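Local coordinates for protein subtilase cytotoxin, subunit B (Escherichia coli, PDB 3DWA) that assembles into the pentameric B component of an AB5 toxin and probably binds glycans on the host cell surface, at residues 30-35 and 62-67. Residues are numbered along the deposited sequence; the frame is centred on the assembly and turned at random.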
ATOM      1  N   PHE C  30       4.484  16.088  -0.109  1.00 19.84           N
ATOM      2  CA  PHE C  30       3.208  16.274   0.583  1.00 20.29           C
ATOM      3  C   PHE C  30       3.478  17.189   1.782  1.00 20.87           C
ATOM      4  O   PHE C  30       4.620  17.307   2.243  1.00 21.31           O
ATOM      5  CB  PHE C  30       2.538  14.912   0.980  1.00 17.79           C
ATOM      6  CG  PHE C  30       3.174  14.240   2.178  1.00 19.65           C
ATOM      7  CD1 PHE C  30       2.649  14.442   3.462  1.00 12.76           C
ATOM      8  CD2 PHE C  30       4.283  13.388   2.021  1.00 14.08           C
ATOM      9  CE1 PHE C  30       3.264  13.860   4.584  1.00 15.35           C
ATOM     10  CE2 PHE C  30       4.894  12.812   3.122  1.00 16.44           C
ATOM     11  CZ  PHE C  30       4.369  13.030   4.412  1.00 18.49           C
ATOM     12  N   CYS C  31       2.440  17.847   2.264  1.00 22.68           N
ATOM     13  CA  CYS C  31       2.537  18.744   3.390  1.00 22.43           C
ATOM     14  C   CYS C  31       1.336  18.401   4.265  1.00 21.86           C
ATOM     15  O   CYS C  31       0.258  18.125   3.756  1.00 20.49           O
ATOM     16  CB  CYS C  31       2.517  20.224   2.900  1.00 23.25           C
ATOM     17  SG  CYS C  31       2.888  21.462   4.239  1.00 30.60           S
ATOM     18  N   ILE C  32       1.533  18.352   5.576  1.00 21.14           N
ATOM     19  CA  ILE C  32       0.406  18.183   6.502  1.00 21.47           C
ATOM     20  C   ILE C  32       0.226  19.432   7.360  1.00 22.78           C
ATOM     21  O   ILE C  32       1.167  20.170   7.565  1.00 21.99           O
ATOM     22  CB  ILE C  32       0.613  16.967   7.428  1.00 20.39           C
ATOM     23  CG1 ILE C  32       1.965  17.071   8.132  1.00 21.21           C
ATOM     24  CG2 ILE C  32       0.504  15.654   6.628  1.00 18.33           C
ATOM     25  CD1 ILE C  32       2.231  15.950   9.106  1.00 20.45           C
ATOM     26  N   GLU C  33      -0.990  19.667   7.847  1.00 24.62           N
ATOM     27  CA  GLU C  33      -1.185  20.660   8.886  1.00 25.84           C
ATOM     28  C   GLU C  33      -1.805  19.942  10.064  1.00 25.55           C
ATOM     29  O   GLU C  33      -2.601  19.017   9.904  1.00 24.96           O
ATOM     30  CB  GLU C  33      -2.050  21.820   8.401  1.00 27.36           C
ATOM     31  CG  GLU C  33      -2.290  22.939   9.440  1.00 33.13           C
ATOM     32  CD  GLU C  33      -3.731  23.459   9.366  1.00 43.24           C
ATOM     33  OE1 GLU C  33      -4.174  23.877   8.258  1.00 46.50           O
ATOM     34  OE2 GLU C  33      -4.436  23.409  10.403  1.00 46.84           O
ATOM     35  N   GLY C  34      -1.362  20.289  11.262  1.00 25.69           N
ATOM     36  CA  GLY C  34      -1.961  19.716  12.450  1.00 26.30           C
ATOM     37  C   GLY C  34      -2.248  20.802  13.464  1.00 26.91           C
ATOM     38  O   GLY C  34      -1.680  21.875  13.373  1.00 26.87           O
ATOM     39  N   LYS C  35      -3.144  20.511  14.411  1.00 27.55           N
ATOM     40  CA  LYS C  35      -3.506  21.432  15.502  1.00 28.02           C
ATOM     41  C   LYS C  35      -3.151  20.825  16.871  1.00 27.57           C
ATOM     42  O   LYS C  35      -3.527  19.697  17.193  1.00 25.21           O
ATOM     43  CB  LYS C  35      -5.013  21.684  15.523  1.00 28.58           C
ATOM     44  CG  LYS C  35      -5.624  22.441  14.370  1.00 30.21           C
ATOM     45  CD  LYS C  35      -5.497  23.923  14.553  1.00 26.99           C
ATOM     46  CE  LYS C  35      -6.130  24.605  13.362  1.00 33.53           C
ATOM     47  NZ  LYS C  35      -5.615  26.009  13.226  1.00 33.64           N
ATOM     48  N   ASN C  62       2.932   7.375   4.161  1.00 19.78           N
ATOM     49  CA  ASN C  62       2.025   6.338   4.559  1.00 19.71           C
ATOM     50  C   ASN C  62       1.621   6.548   5.997  1.00 18.69           C
ATOM     51  O   ASN C  62       0.447   6.394   6.332  1.00 17.87           O
ATOM     52  CB  ASN C  62       2.664   4.931   4.391  1.00 20.73           C
ATOM     53  CG  ASN C  62       2.284   4.223   3.048  1.00 27.77           C
ATOM     54  OD1 ASN C  62       1.939   4.857   2.015  1.00 32.66           O
ATOM     55  ND2 ASN C  62       2.348   2.883   3.073  1.00 35.63           N
ATOM     56  N   GLN C  63       2.607   6.827   6.862  1.00 18.28           N
ATOM     57  CA  GLN C  63       2.330   7.081   8.272  1.00 19.55           C
ATOM     58  C   GLN C  63       1.429   8.319   8.536  1.00 18.53           C
ATOM     59  O   GLN C  63       0.444   8.245   9.296  1.00 18.94           O
ATOM     60  CB  GLN C  63       3.637   7.136   9.071  1.00 19.47           C
ATOM     61  CG  GLN C  63       3.447   6.872  10.545  1.00 23.31           C
ATOM     62  CD  GLN C  63       2.906   5.483  10.809  1.00 27.60           C
ATOM     63  OE1 GLN C  63       1.878   5.312  11.451  1.00 32.75           O
ATOM     64  NE2 GLN C  63       3.574   4.496  10.278  1.00 24.78           N
ATOM     65  N   ALA C  64       1.756   9.439   7.914  1.00 17.50           N
ATOM     66  CA  ALA C  64       0.946  10.672   8.022  1.00 17.64           C
ATOM     67  C   ALA C  64      -0.505  10.507   7.526  1.00 16.41           C
ATOM     68  O   ALA C  64      -1.462  10.995   8.144  1.00 16.56           O
ATOM     69  CB  ALA C  64       1.619  11.822   7.318  1.00 17.12           C
ATOM     70  N   LEU C  65      -0.669   9.823   6.407  1.00 16.58           N
ATOM     71  CA  LEU C  65      -1.995   9.532   5.892  1.00 16.26           C
ATOM     72  C   LEU C  65      -2.788   8.620   6.822  1.00 15.62           C
ATOM     73  O   LEU C  65      -4.008   8.864   7.061  1.00 16.85           O
ATOM     74  CB  LEU C  65      -1.969   9.014   4.432  1.00 15.78           C
ATOM     75  CG  LEU C  65      -3.363   8.796   3.793  1.00 17.07           C
ATOM     76  CD1 LEU C  65      -4.154  10.124   3.688  1.00 18.06           C
ATOM     77  CD2 LEU C  65      -3.362   8.105   2.389  1.00 15.28           C
ATOM     78  N   TYR C  66      -2.122   7.609   7.375  1.00 15.27           N
ATOM     79  CA  TYR C  66      -2.696   6.783   8.448  1.00 16.00           C
ATOM     80  C   TYR C  66      -3.248   7.628   9.635  1.00 16.99           C
ATOM     81  O   TYR C  66      -4.403   7.484  10.050  1.00 17.43           O
ATOM     82  CB  TYR C  66      -1.642   5.780   8.964  1.00 16.00           C
ATOM     83  CG  TYR C  66      -2.171   4.847  10.009  1.00 17.97           C
ATOM     84  CD1 TYR C  66      -2.781   3.638   9.640  1.00 20.47           C
ATOM     85  CD2 TYR C  66      -2.109   5.179  11.379  1.00 19.31           C
ATOM     86  CE1 TYR C  66      -3.280   2.746  10.629  1.00 18.19           C
ATOM     87  CE2 TYR C  66      -2.629   4.322  12.364  1.00 19.55           C
ATOM     88  CZ  TYR C  66      -3.213   3.115  11.974  1.00 19.66           C
ATOM     89  OH  TYR C  66      -3.703   2.260  12.921  1.00 17.25           O
ATOM     90  N   PHE C  67      -2.400   8.481  10.206  1.00 17.10           N
ATOM     91  CA  PHE C  67      -2.746   9.289  11.370  1.00 17.01           C
ATOM     92  C   PHE C  67      -3.791  10.368  11.050  1.00 17.55           C
ATOM     93  O   PHE C  67      -4.625  10.718  11.879  1.00 17.88           O
ATOM     94  CB  PHE C  67      -1.463   9.957  11.915  1.00 17.08           C
ATOM     95  CG  PHE C  67      -0.569   9.040  12.661  1.00 16.27           C
ATOM     96  CD1 PHE C  67      -1.086   7.998  13.439  1.00 19.33           C
ATOM     97  CD2 PHE C  67       0.809   9.247  12.669  1.00 17.81           C
ATOM     98  CE1 PHE C  67      -0.240   7.182  14.192  1.00 21.17           C
ATOM     99  CE2 PHE C  67       1.638   8.426  13.403  1.00 17.51           C
ATOM    100  CZ  PHE C  67       1.113   7.387  14.173  1.00 16.92           C
TER
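The ring of Phe30 meets Ala64 obliquely, with CE1 of Phe30 lying 3.8 Å from CB of Ala64, while CG2 of Ile32 sits in the plane of the same ring, at its edge. Tyr61, one turn back on the helix, makes an edge-to-face contact with Phe30, and the ring of Phe19 on the adjoining strand is almost parallel to it. CG2 of Ile32, anti to the carbonyl carbon (chi1 of 53° for CG1), reaches to 4.1 Å from CB of Ala64. The methyl group of Ala64 thus rests against both Phe30 and Ile32, two residues apart on strand 27-35, and CA of Ile32 lies 7.7 Å from CA of Ala64. Cys31, between them, faces the other way and forms its disulfide with Cys45. Leu97 touches both Phe30 and Ile32, extending the apolar layer. This is how helix 57-70 rests on the curved antiparallel sheet of the OB-fold, familiar from AB5 B subunits; Gln63 and Tyr66 face one neighbouring subunit, and Leu65 packs on Tyr66 of another. The contact exemplifies how a small residue lets a helix settle on a sheet: wholly apolar and buried, it depends for cohesion on the fit of carbon surfaces.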